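Long-range contacts in L-lactate dehydrogenase (Trichomonas vaginalis, PDB 4UUL), which is a lactate dehydrogenase in its natural form, interconverting L-lactate and pyruvate with NAD, and belongs to the malate dehydrogenase type 2 family: residues L8-A13 with L85-P90; G14-I19 with T239-P244; H38-P43 with V68-P73. The protein carries 1 engineered substitution. One frame throughout, in Å; residues are numbered along the deposited sequence. Where two conformers were deposited one is given.

Contact 1 of 3, residues L8-A13 with L85-P90; sequences LITGAA and LVASMP
Thr10 and Ala87 make a hydrogen-bonded contact between the C-terminal ends of two neighbouring central strands, 5-10 and 82-85, at the point of the Rossmann fold where the strand order reverses from 3-2-1 to 4-5-6. From here strand 5-10 runs into the glycine-rich turn that begins at Gly11, predicted to bind NAD(+), while the chain after Leu85 leads to Ser88, which binds NADH in another structure of this protein. Threonine suits the seam because its two branches do different work. OG1 lies between its own backbone N and carbonyl carbon (chi1 69°) and accepts a nearly straight bond from Ala87 N (3.0 Å, N-H...O 165°). Val86 N, also 3.0 Å from OG1, adds only a weak, strongly bent bond. CG2, the apolar branch, rests 3.7 Å from Leu85 CD2, the two side chains crossing obliquely. Val86 sets its CB 3.4 Å from Thr10 O, and its side chain also packs on Ile128. Gly11 has a positive phi, easy for glycine, and its N lies 3.5 Å from Ala87 CB; the two small residues let the chains come within 4.4 Å, Gly11 CA to Ala87 CA. A water completes the join, 2.7 Å from Thr10 OG1 and donating to Ala87 O at 2.8 Å.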
ATOM      1  N   LEU B   8      12.331  -1.461 -11.702  1.00 13.79           N
ATOM      2  CA  LEU B   8      11.448  -2.242 -12.565  1.00 13.36           C
ATOM      3  C   LEU B   8      10.488  -3.087 -11.717  1.00 12.27           C
ATOM      4  O   LEU B   8      10.887  -3.736 -10.756  1.00 12.74           O
ATOM      5  CB  LEU B   8      12.265  -3.181 -13.447  1.00 14.55           C
ATOM      6  CG  LEU B   8      11.493  -4.250 -14.211  1.00 15.05           C
ATOM      7  CD1 LEU B   8      10.486  -3.660 -15.211  1.00 16.29           C
ATOM      8  CD2 LEU B   8      12.433  -5.191 -14.910  1.00 16.04           C
ATOM      9  N   ILE B   9       9.219  -3.102 -12.114  1.00 13.05           N
ATOM     10  CA  ILE B   9       8.221  -4.045 -11.627  1.00 13.41           C
ATOM     11  C   ILE B   9       7.612  -4.743 -12.832  1.00 13.15           C
ATOM     12  O   ILE B   9       7.087  -4.084 -13.713  1.00 13.89           O
ATOM     13  CB  ILE B   9       7.095  -3.349 -10.814  1.00 13.14           C
ATOM     14  CG1 ILE B   9       7.693  -2.546  -9.648  1.00 13.49           C
ATOM     15  CG2 ILE B   9       6.086  -4.373 -10.343  1.00 14.97           C
ATOM     16  CD1 ILE B   9       6.666  -1.601  -9.005  1.00 14.72           C
ATOM     17  N   THR B  10       7.777  -6.070 -12.916  1.00 13.78           N
ATOM     18  CA  THR B  10       7.132  -6.842 -13.955  1.00 14.39           C
ATOM     19  C   THR B  10       5.753  -7.267 -13.515  1.00 15.54           C
ATOM     20  O   THR B  10       5.435  -7.241 -12.329  1.00 15.34           O
ATOM     21  CB  THR B  10       7.969  -8.084 -14.375  1.00 14.90           C
ATOM     22  OG1 THR B  10       7.956  -8.981 -13.280  1.00 15.10           O
ATOM     23  CG2 THR B  10       9.348  -7.659 -14.780  1.00 16.98           C
ATOM     24  N   GLY B  11       4.883  -7.652 -14.452  1.00 15.51           N
ATOM     25  CA  GLY B  11       3.494  -7.929 -14.065  1.00 15.23           C
ATOM     26  C   GLY B  11       2.825  -6.734 -13.411  1.00 15.40           C
ATOM     27  O   GLY B  11       1.990  -6.875 -12.518  1.00 16.51           O
ATOM     28  N   ALA B  12       3.211  -5.534 -13.845  1.00 14.19           N
ATOM     29  CA  ALA B  12       2.895  -4.334 -13.083  1.00 14.94           C
ATOM     30  C   ALA B  12       1.425  -4.032 -12.961  1.00 17.02           C
ATOM     31  O   ALA B  12       1.062  -3.300 -12.063  1.00 17.81           O
ATOM     32  CB  ALA B  12       3.664  -3.140 -13.612  1.00 15.62           C
ATOM     33  N   ALA B  13       0.613  -4.556 -13.864  1.00 16.42           N
ATOM     34  CA  ALA B  13      -0.822  -4.306 -13.835  1.00 18.37           C
ATOM     35  C   ALA B  13      -1.586  -5.147 -12.825  1.00 18.38           C
ATOM     36  O   ALA B  13      -2.760  -4.933 -12.585  1.00 22.87           O
ATOM     37  CB  ALA B  13      -1.402  -4.502 -15.208  1.00 20.91           C
ATOM     38  N   LEU B  85      10.751  -8.987  -9.868  1.00 11.72           N
ATOM     39  CA  LEU B  85      10.277  -9.907 -10.926  1.00 11.86           C
ATOM     40  C   LEU B  85       9.068 -10.644 -10.365  1.00 11.51           C
ATOM     41  O   LEU B  85       9.164 -11.765  -9.822  1.00 12.53           O
ATOM     42  CB  LEU B  85      11.380 -10.846 -11.378  1.00 12.59           C
ATOM     43  CG  LEU B  85      12.573 -10.192 -12.013  1.00 14.28           C
ATOM     44  CD1 LEU B  85      13.502 -11.234 -12.547  1.00 15.05           C
ATOM     45  CD2 LEU B  85      12.293  -9.137 -13.066  1.00 16.03           C
ATOM     46  N   VAL B  86       7.914 -10.002 -10.500  1.00 12.11           N
ATOM     47  CA  VAL B  86       6.652 -10.505  -9.966  1.00 12.19           C
ATOM     48  C   VAL B  86       5.969 -11.436 -10.950  1.00 13.56           C
ATOM     49  O   VAL B  86       5.405 -12.462 -10.572  1.00 14.79           O
ATOM     50  CB  VAL B  86       5.701  -9.316  -9.678  1.00 13.13           C
ATOM     51  CG1 VAL B  86       4.318  -9.767  -9.276  1.00 14.74           C
ATOM     52  CG2 VAL B  86       6.350  -8.455  -8.586  1.00 14.42           C
ATOM     53  N   ALA B  87       6.026 -11.091 -12.236  1.00 13.90           N
ATOM     54  CA  ALA B  87       5.337 -11.854 -13.274  1.00 15.01           C
ATOM     55  C   ALA B  87       5.922 -13.255 -13.368  1.00 14.60           C
ATOM     56  O   ALA B  87       7.129 -13.435 -13.350  1.00 14.85           O
ATOM     57  CB  ALA B  87       5.452 -11.145 -14.660  1.00 17.15           C
ATOM     58  N   SER B  88       5.053 -14.224 -13.636  1.00 14.66           N
ATOM     59  CA  SER B  88       5.450 -15.596 -13.928  1.00 14.74           C
ATOM     60  C   SER B  88       4.266 -16.269 -14.635  1.00 17.37           C
ATOM     61  O   SER B  88       3.187 -15.723 -14.696  1.00 20.76           O
ATOM     62  CB  SER B  88       5.801 -16.324 -12.663  1.00 18.14           C
ATOM     63  OG  SER B  88       4.697 -16.481 -11.842  1.00 22.59           O
ATOM     64  N   MET B  89       4.483 -17.448 -15.191  0.59 15.81           N
ATOM     65  CA  MET B  89       3.430 -18.233 -15.800  0.59 17.92           C
ATOM     66  C   MET B  89       2.724 -18.988 -14.700  0.59 18.94           C
ATOM     67  O   MET B  89       3.369 -19.697 -13.915  0.59 19.71           O
ATOM     68  CB  MET B  89       4.036 -19.194 -16.833  0.59 20.47           C
ATOM     69  CG  MET B  89       5.013 -18.496 -17.775  0.59 29.38           C
ATOM     70  SD  MET B  89       4.207 -17.250 -18.826  0.59 41.11           S
ATOM     71  CE  MET B  89       3.193 -18.332 -19.837  0.59 38.69           C
ATOM     72  N   PRO B  90       1.389 -18.851 -14.622  1.00 20.50           N
ATOM     73  CA  PRO B  90       0.687 -19.668 -13.638  1.00 24.06           C
ATOM     74  C   PRO B  90       0.619 -21.121 -14.163  1.00 24.86           C
ATOM     75  O   PRO B  90       0.687 -21.398 -15.356  1.00 25.69           O
ATOM     76  CB  PRO B  90      -0.705 -19.008 -13.556  1.00 28.69           C
ATOM     77  CG  PRO B  90      -0.888 -18.381 -14.835  1.00 31.93           C
ATOM     78  CD  PRO B  90       0.467 -17.895 -15.276  1.00 25.39           C
TER
HETATM   79  O   HOH W   1       9.004 -11.408 -13.781  1.00 16.87           O

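Contact 2 of 3, residues G14-I19 with T239-P244; sequences GQIGYI and TSAASP
The start of the dinucleotide-binding helix 15-25, with Gly14 at its N-cap, meets the start of helix 242-257, with Ala241 at the N-cap position, so Gln15, Ile16 and Ile19 join the NAD-binding domain to the C-terminal alpha/beta domain. No hydrogen bond crosses; the join is apolar. Ala241 CB points at the first helix and is met by the aliphatic part of Gln15, with CG only 3.3 Å away, a close contact. In Gln15, CG is anti to the backbone N (chi1 -170°), which brings it against the alanine, and the chain then bends at chi2 (51°), taking CD away from the methyl; the side chain also touches Arg48 and Arg236. The next residue, Ile16, lays CG1 3.9 Å from Ala241 CA and carries CD1 onward to Pro244 CG, also at 3.9 Å; isoleucine and proline ring cross at about a right angle. Ile19 CD1 lies 3.9 Å from Ala242 N and also packs on the methyls of Ala241 and Ala242; a long apolar chain suits this buried place. Gln15 and Ile16 are seen binding NADH in other structures of this protein, so the same residues serve cofactor and domain contact. The dimer interface runs alongside: Tyr18 OH of the second subunit bonds to Ala242 N, and Glu55 of that subunit receives Ala241 N and Ser243 N. Within the chain, Ala241 rests on Arg236 of helix 214-236 and Pro244 on Leu157 of helix 156-170.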
ATOM      1  N   GLY B  14      -0.931  -6.126 -12.232  1.00 15.19           N
ATOM      2  CA  GLY B  14      -1.606  -6.968 -11.278  1.00 15.92           C
ATOM      3  C   GLY B  14      -1.728  -6.339  -9.923  1.00 16.81           C
ATOM      4  O   GLY B  14      -1.269  -5.206  -9.685  1.00 16.53           O
ATOM      5  N   GLN B  15      -2.301  -7.079  -8.981  1.00 18.67           N
ATOM      6  CA  GLN B  15      -2.527  -6.498  -7.655  1.00 20.10           C
ATOM      7  C   GLN B  15      -1.229  -6.189  -6.901  1.00 15.75           C
ATOM      8  O   GLN B  15      -1.139  -5.177  -6.223  1.00 17.12           O
ATOM      9  CB  GLN B  15      -3.426  -7.366  -6.812  1.00 28.24           C
ATOM     10  CG  GLN B  15      -3.845  -6.631  -5.556  1.00 38.83           C
ATOM     11  CD  GLN B  15      -4.418  -5.241  -5.827  1.00 47.26           C
ATOM     12  OE1 GLN B  15      -3.915  -4.256  -5.317  1.00 52.30           O
ATOM     13  NE2 GLN B  15      -5.461  -5.166  -6.650  1.00 51.10           N
ATOM     14  N   ILE B  16      -0.242  -7.101  -6.970  1.00 14.54           N
ATOM     15  CA  ILE B  16       1.015  -6.817  -6.321  1.00 13.72           C
ATOM     16  C   ILE B  16       1.622  -5.552  -6.940  1.00 14.26           C
ATOM     17  O   ILE B  16       2.052  -4.619  -6.229  1.00 14.58           O
ATOM     18  CB  ILE B  16       1.957  -8.012  -6.378  1.00 14.40           C
ATOM     19  CG1 ILE B  16       1.417  -9.133  -5.460  1.00 14.89           C
ATOM     20  CG2 ILE B  16       3.340  -7.586  -5.998  1.00 15.76           C
ATOM     21  CD1 ILE B  16       2.125 -10.485  -5.625  1.00 17.19           C
ATOM     22  N   GLY B  17       1.642  -5.477  -8.260  1.00 14.18           N
ATOM     23  CA  GLY B  17       2.229  -4.322  -8.892  1.00 14.22           C
ATOM     24  C   GLY B  17       1.584  -3.007  -8.507  1.00 13.73           C
ATOM     25  O   GLY B  17       2.244  -1.969  -8.361  1.00 14.20           O
ATOM     26  N   TYR B  18       0.271  -3.067  -8.399  1.00 13.61           N
ATOM     27  CA  TYR B  18      -0.534  -1.896  -8.042  1.00 14.29           C
ATOM     28  C   TYR B  18      -0.052  -1.363  -6.683  1.00 13.21           C
ATOM     29  O   TYR B  18       0.182  -0.145  -6.504  1.00 15.03           O
ATOM     30  CB  TYR B  18      -1.985  -2.304  -7.972  1.00 15.77           C
ATOM     31  CG  TYR B  18      -2.979  -1.213  -7.639  1.00 15.25           C
ATOM     32  CD1 TYR B  18      -3.317  -0.237  -8.558  1.00 16.95           C
ATOM     33  CD2 TYR B  18      -3.620  -1.198  -6.452  1.00 16.01           C
ATOM     34  CE1 TYR B  18      -4.263   0.749  -8.279  1.00 16.82           C
ATOM     35  CE2 TYR B  18      -4.571  -0.260  -6.166  1.00 16.81           C
ATOM     36  CZ  TYR B  18      -4.886   0.707  -7.073  1.00 15.63           C
ATOM     37  OH  TYR B  18      -5.871   1.580  -6.751  1.00 16.68           O
ATOM     38  N   ILE B  19       0.017  -2.241  -5.686  1.00 12.79           N
ATOM     39  CA  ILE B  19       0.369  -1.819  -4.346  1.00 12.95           C
ATOM     40  C   ILE B  19       1.868  -1.439  -4.276  1.00 13.30           C
ATOM     41  O   ILE B  19       2.253  -0.468  -3.630  1.00 13.56           O
ATOM     42  CB  ILE B  19      -0.018  -2.876  -3.264  1.00 15.05           C
ATOM     43  CG1 ILE B  19      -1.506  -3.178  -3.319  1.00 17.94           C
ATOM     44  CG2 ILE B  19       0.429  -2.436  -1.898  1.00 15.89           C
ATOM     45  CD1 ILE B  19      -1.948  -4.348  -2.514  1.00 20.01           C
ATOM     46  N   THR B 239      -5.553 -14.533  -4.599  1.00 34.72           N
ATOM     47  CA  THR B 239      -4.353 -14.780  -3.777  1.00 34.79           C
ATOM     48  C   THR B 239      -3.891 -13.527  -3.076  1.00 28.04           C
ATOM     49  O   THR B 239      -4.337 -12.450  -3.394  1.00 27.64           O
ATOM     50  CB  THR B 239      -3.202 -15.326  -4.628  1.00 42.25           C
ATOM     51  OG1 THR B 239      -2.887 -14.397  -5.664  1.00 46.10           O
ATOM     52  CG2 THR B 239      -3.602 -16.625  -5.267  1.00 45.15           C
ATOM     53  N   SER B 240      -2.969 -13.699  -2.140  1.00 23.93           N
ATOM     54  CA  SER B 240      -2.448 -12.597  -1.357  0.54 18.49           C
ATOM     55  C   SER B 240      -1.748 -11.576  -2.257  1.00 18.01           C
ATOM     56  O   SER B 240      -1.233 -11.899  -3.334  1.00 20.55           O
ATOM     57  CB  SER B 240      -1.514 -13.119  -0.263  0.54 15.94           C
ATOM     58  OG  SER B 240      -2.215 -13.898   0.711  0.54 16.80           O
ATOM     59  N   ALA B 241      -1.765 -10.337  -1.807  1.00 17.18           N
ATOM     60  CA  ALA B 241      -1.152  -9.236  -2.548  1.00 15.20           C
ATOM     61  C   ALA B 241      -0.412  -8.266  -1.617  1.00 13.87           C
ATOM     62  O   ALA B 241       0.775  -8.006  -1.782  1.00 14.73           O
ATOM     63  CB  ALA B 241      -2.162  -8.541  -3.411  1.00 17.78           C
ATOM     64  N   ALA B 242      -1.107  -7.711  -0.622  1.00 13.21           N
ATOM     65  CA  ALA B 242      -0.465  -6.814   0.304  1.00 13.49           C
ATOM     66  C   ALA B 242       0.646  -7.475   1.088  1.00 12.92           C
ATOM     67  O   ALA B 242       1.684  -6.855   1.288  1.00 13.10           O
ATOM     68  CB  ALA B 242      -1.468  -6.200   1.245  1.00 14.73           C
ATOM     69  N   SER B 243       0.466  -8.719   1.531  1.00 13.41           N
ATOM     70  CA  SER B 243       1.491  -9.380   2.335  1.00 13.05           C
ATOM     71  C   SER B 243       2.768  -9.735   1.549  1.00 11.73           C
ATOM     72  O   SER B 243       3.855  -9.488   2.060  1.00 11.96           O
ATOM     73  CB  SER B 243       0.933 -10.531   3.190  1.00 14.34           C
ATOM     74  OG  SER B 243       0.348 -11.497   2.370  1.00 16.04           O
ATOM     75  N   PRO B 244       2.662 -10.288   0.320  1.00 12.80           N
ATOM     76  CA  PRO B 244       3.927 -10.462  -0.437  1.00 13.46           C
ATOM     77  C   PRO B 244       4.561  -9.132  -0.787  1.00 11.85           C
ATOM     78  O   PRO B 244       5.782  -9.050  -0.834  1.00 13.10           O
ATOM     79  CB  PRO B 244       3.513 -11.264  -1.670  1.00 15.02           C
ATOM     80  CG  PRO B 244       2.033 -11.121  -1.772  1.00 15.43           C
ATOM     81  CD  PRO B 244       1.537 -10.956  -0.355  1.00 14.24           C
TER

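Contact 3 of 3, residues H38-P43 with V68-P73; sequences HLLDIP and VATTDP
A parallel beta-alpha-beta unit of the Rossmann fold closes here: His38, Leu39 and Leu40 of strand 35-40 pair with Val68, Ala69 and Thr70 of strand 64-70, the edge strand of the sheet within this chain, and strand 35-40 leads straight into Asp41, which is seen binding NADH in other structures of this protein. The strand axes diverge by only 16°. Leu39 N donates to Val68 O (2.8 Å), Thr70 N to Leu39 O (2.9 Å), and Asp41 N to Thr70 O (3.1 Å), carrying the ladder one residue past the strand. His38, Leu40, Val68 and Thr70 share one face, Leu39 and Ala69 the other. On the first face Leu40, with CG anti to the backbone N (chi1 177°), brings CD1 within 3.4 Å of Thr70 O and 3.6 Å of Thr71 C, while Val68 CG1 lies obliquely beside the His38 ring, whose nitrogens are held by His6 and Ala75. Thr70 also ends its strand in an ST turn: OG1 accepts from Asp72 N at 2.9 Å. Asp72 is the N-cap of helix 73-77. Beyond the ladder, Thr71 CG2 touches Asp41 O at 3.4 Å and packs near Pro43, and a water donates to both Asp41 O and Thr71 O. The first side-chain bond of Asp41 points away from strand 64-70; OD1 receives Ile42 N (2.8 Å) on its anti lone pair and OD2 receives Ala13 N, which fixes the group's orientation. An acid at this place commonly binds the adenosine ribose in NAD-dependent Rossmann domains. Leu39 and Ala69 lie against Leu49 of helix 46-57, Leu40 and Thr70 against Ala76 of helix 73-77, and strand 5-10 flanks strand 35-40.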
ATOM      1  N   HIS B  38       9.784   1.698 -13.848  1.00 15.78           N
ATOM      2  CA  HIS B  38       9.603   0.983 -15.124  1.00 15.65           C
ATOM      3  C   HIS B  38       8.565  -0.098 -14.862  1.00 15.08           C
ATOM      4  O   HIS B  38       8.763  -0.957 -14.000  1.00 16.00           O
ATOM      5  CB  HIS B  38      10.901   0.364 -15.571  1.00 15.58           C
ATOM      6  CG  HIS B  38      11.990   1.342 -15.858  1.00 16.06           C
ATOM      7  ND1 HIS B  38      12.574   1.452 -17.099  1.00 18.57           N
ATOM      8  CD2 HIS B  38      12.663   2.211 -15.063  1.00 17.01           C
ATOM      9  CE1 HIS B  38      13.535   2.361 -17.061  1.00 19.18           C
ATOM     10  NE2 HIS B  38      13.597   2.858 -15.844  1.00 19.68           N
ATOM     11  N   LEU B  39       7.423   0.006 -15.549  1.00 14.70           N
ATOM     12  CA  LEU B  39       6.252  -0.814 -15.270  1.00 15.27           C
ATOM     13  C   LEU B  39       5.956  -1.654 -16.496  1.00 15.21           C
ATOM     14  O   LEU B  39       5.496  -1.137 -17.525  1.00 17.69           O
ATOM     15  CB  LEU B  39       5.068   0.088 -14.906  1.00 14.84           C
ATOM     16  CG  LEU B  39       5.336   1.022 -13.731  1.00 15.67           C
ATOM     17  CD1 LEU B  39       4.227   2.025 -13.587  1.00 17.20           C
ATOM     18  CD2 LEU B  39       5.427   0.234 -12.438  1.00 15.99           C
ATOM     19  N   LEU B  40       6.272  -2.958 -16.427  1.00 15.44           N
ATOM     20  CA  LEU B  40       6.178  -3.856 -17.556  1.00 15.80           C
ATOM     21  C   LEU B  40       5.004  -4.790 -17.419  1.00 15.44           C
ATOM     22  O   LEU B  40       4.782  -5.378 -16.356  1.00 15.87           O
ATOM     23  CB  LEU B  40       7.470  -4.672 -17.690  1.00 16.99           C
ATOM     24  CG  LEU B  40       7.546  -5.728 -18.784  1.00 17.74           C
ATOM     25  CD1 LEU B  40       7.478  -5.100 -20.173  1.00 19.84           C
ATOM     26  CD2 LEU B  40       8.798  -6.610 -18.637  1.00 19.28           C
ATOM     27  N   ASP B  41       4.243  -4.945 -18.508  1.00 16.69           N
ATOM     28  CA  ASP B  41       3.207  -5.980 -18.567  1.00 17.47           C
ATOM     29  C   ASP B  41       2.946  -6.320 -20.038  1.00 18.28           C
ATOM     30  O   ASP B  41       3.691  -5.874 -20.897  1.00 19.16           O
ATOM     31  CB  ASP B  41       1.958  -5.594 -17.750  1.00 18.55           C
ATOM     32  CG  ASP B  41       1.278  -6.769 -17.074  1.00 18.79           C
ATOM     33  OD1 ASP B  41       1.189  -7.843 -17.698  1.00 19.37           O
ATOM     34  OD2 ASP B  41       0.871  -6.620 -15.891  1.00 19.07           O
ATOM     35  N   ILE B  42       1.958  -7.160 -20.287  1.00 20.77           N
ATOM     36  CA  ILE B  42       1.676  -7.627 -21.619  1.00 22.17           C
ATOM     37  C   ILE B  42       0.558  -6.803 -22.246  1.00 22.76           C
ATOM     38  O   ILE B  42      -0.204  -6.140 -21.544  1.00 21.87           O
ATOM     39  CB  ILE B  42       1.302  -9.095 -21.624  1.00 25.35           C
ATOM     40  CG1 ILE B  42       0.112  -9.369 -20.713  1.00 26.19           C
ATOM     41  CG2 ILE B  42       2.527  -9.952 -21.257  1.00 26.08           C
ATOM     42  CD1 ILE B  42      -0.476 -10.793 -20.952  1.00 28.39           C
ATOM     43  N   PRO B  43       0.437  -6.838 -23.571  1.00 23.47           N
ATOM     44  CA  PRO B  43      -0.519  -5.952 -24.227  1.00 26.49           C
ATOM     45  C   PRO B  43      -1.950  -5.998 -23.689  1.00 25.52           C
ATOM     46  O   PRO B  43      -2.543  -4.912 -23.579  1.00 26.96           O
ATOM     47  CB  PRO B  43      -0.422  -6.388 -25.705  1.00 27.52           C
ATOM     48  CG  PRO B  43       0.966  -6.850 -25.846  1.00 28.59           C
ATOM     49  CD  PRO B  43       1.272  -7.556 -24.553  1.00 26.08           C
ATOM     50  N   VAL B  68       7.579   4.835 -16.774  1.00 19.13           N
ATOM     51  CA  VAL B  68       7.230   4.385 -18.109  1.00 20.65           C
ATOM     52  C   VAL B  68       6.430   3.098 -17.945  1.00 20.86           C
ATOM     53  O   VAL B  68       6.815   2.197 -17.221  1.00 19.82           O
ATOM     54  CB  VAL B  68       8.455   4.167 -19.026  1.00 22.29           C
ATOM     55  CG1 VAL B  68       9.411   3.101 -18.527  1.00 23.76           C
ATOM     56  CG2 VAL B  68       7.985   3.871 -20.450  1.00 24.96           C
ATOM     57  N   ALA B  69       5.267   3.064 -18.560  1.00 20.09           N
ATOM     58  CA  ALA B  69       4.411   1.875 -18.627  1.00 19.94           C
ATOM     59  C   ALA B  69       4.574   1.326 -20.002  1.00 19.84           C
ATOM     60  O   ALA B  69       4.383   2.042 -21.018  1.00 21.72           O
ATOM     61  CB  ALA B  69       2.968   2.294 -18.470  1.00 21.69           C
ATOM     62  N   THR B  70       4.965   0.066 -20.093  1.00 19.47           N
ATOM     63  CA  THR B  70       5.406  -0.478 -21.382  1.00 19.31           C
ATOM     64  C   THR B  70       5.173  -1.974 -21.508  1.00 19.57           C
ATOM     65  O   THR B  70       5.062  -2.676 -20.492  1.00 18.49           O
ATOM     66  CB  THR B  70       6.895  -0.145 -21.582  1.00 20.88           C
ATOM     67  OG1 THR B  70       7.301  -0.503 -22.892  1.00 22.34           O
ATOM     68  CG2 THR B  70       7.789  -0.862 -20.595  1.00 21.56           C
ATOM     69  N   THR B  71       5.101  -2.436 -22.734  1.00 20.60           N
ATOM     70  CA  THR B  71       5.208  -3.857 -23.036  1.00 20.62           C
ATOM     71  C   THR B  71       6.589  -4.254 -23.589  1.00 21.42           C
ATOM     72  O   THR B  71       6.812  -5.402 -23.892  1.00 22.98           O
ATOM     73  CB  THR B  71       4.169  -4.273 -24.060  1.00 22.63           C
ATOM     74  OG1 THR B  71       4.412  -3.574 -25.278  1.00 25.11           O
ATOM     75  CG2 THR B  71       2.781  -3.900 -23.555  1.00 26.22           C
ATOM     76  N   ASP B  72       7.479  -3.294 -23.745  1.00 21.53           N
ATOM     77  CA  ASP B  72       8.738  -3.468 -24.438  1.00 22.74           C
ATOM     78  C   ASP B  72       9.862  -3.780 -23.455  1.00 20.88           C
ATOM     79  O   ASP B  72      10.168  -2.956 -22.564  1.00 20.74           O
ATOM     80  CB  ASP B  72       9.117  -2.171 -25.151  1.00 25.10           C
ATOM     81  CG  ASP B  72      10.411  -2.291 -25.865  1.00 28.07           C
ATOM     82  OD1 ASP B  72      10.496  -3.198 -26.698  1.00 30.38           O
ATOM     83  OD2 ASP B  72      11.350  -1.519 -25.575  1.00 29.85           O
ATOM     84  N   PRO B  73      10.512  -4.933 -23.591  1.00 21.29           N
ATOM     85  CA  PRO B  73      11.647  -5.228 -22.709  1.00 21.75           C
ATOM     86  C   PRO B  73      12.741  -4.168 -22.611  1.00 21.08           C
ATOM     87  O   PRO B  73      13.148  -3.821 -21.502  1.00 22.09           O
ATOM     88  CB  PRO B  73      12.171  -6.556 -23.266  1.00 22.90           C
ATOM     89  CG  PRO B  73      10.929  -7.216 -23.764  1.00 23.27           C
ATOM     90  CD  PRO B  73      10.140  -6.093 -24.412  1.00 22.50           C
TER
HETATM   91  O   HOH W   2       5.488  -7.364 -22.596  1.00 24.06           O

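Overall arrangement
The three contacts lie around the cofactor site, empty in this chain. Contacts 1 and 3 belong to the same parallel sheet, their centres about 10 Å apart, and are tied by a probable hydrogen bond from Ile9 N to His38 O, 2.9 Å. Contact 2 has its centre about 11 Å from that of contact 1; its segment 14-19 follows 8-13 directly, and Val86 CG1 packs 4.1 Å from Ile16 CG2. Contacts 2 and 3 are farther apart, about 18 Å between centres. Together they place the glycine-rich turn and helix start, the Asp41 carboxylate and the segment 85-90 around the NADH seen in other structures, while contact 2 adds the link to the C-terminal domain, which carries the predicted proton acceptor His186.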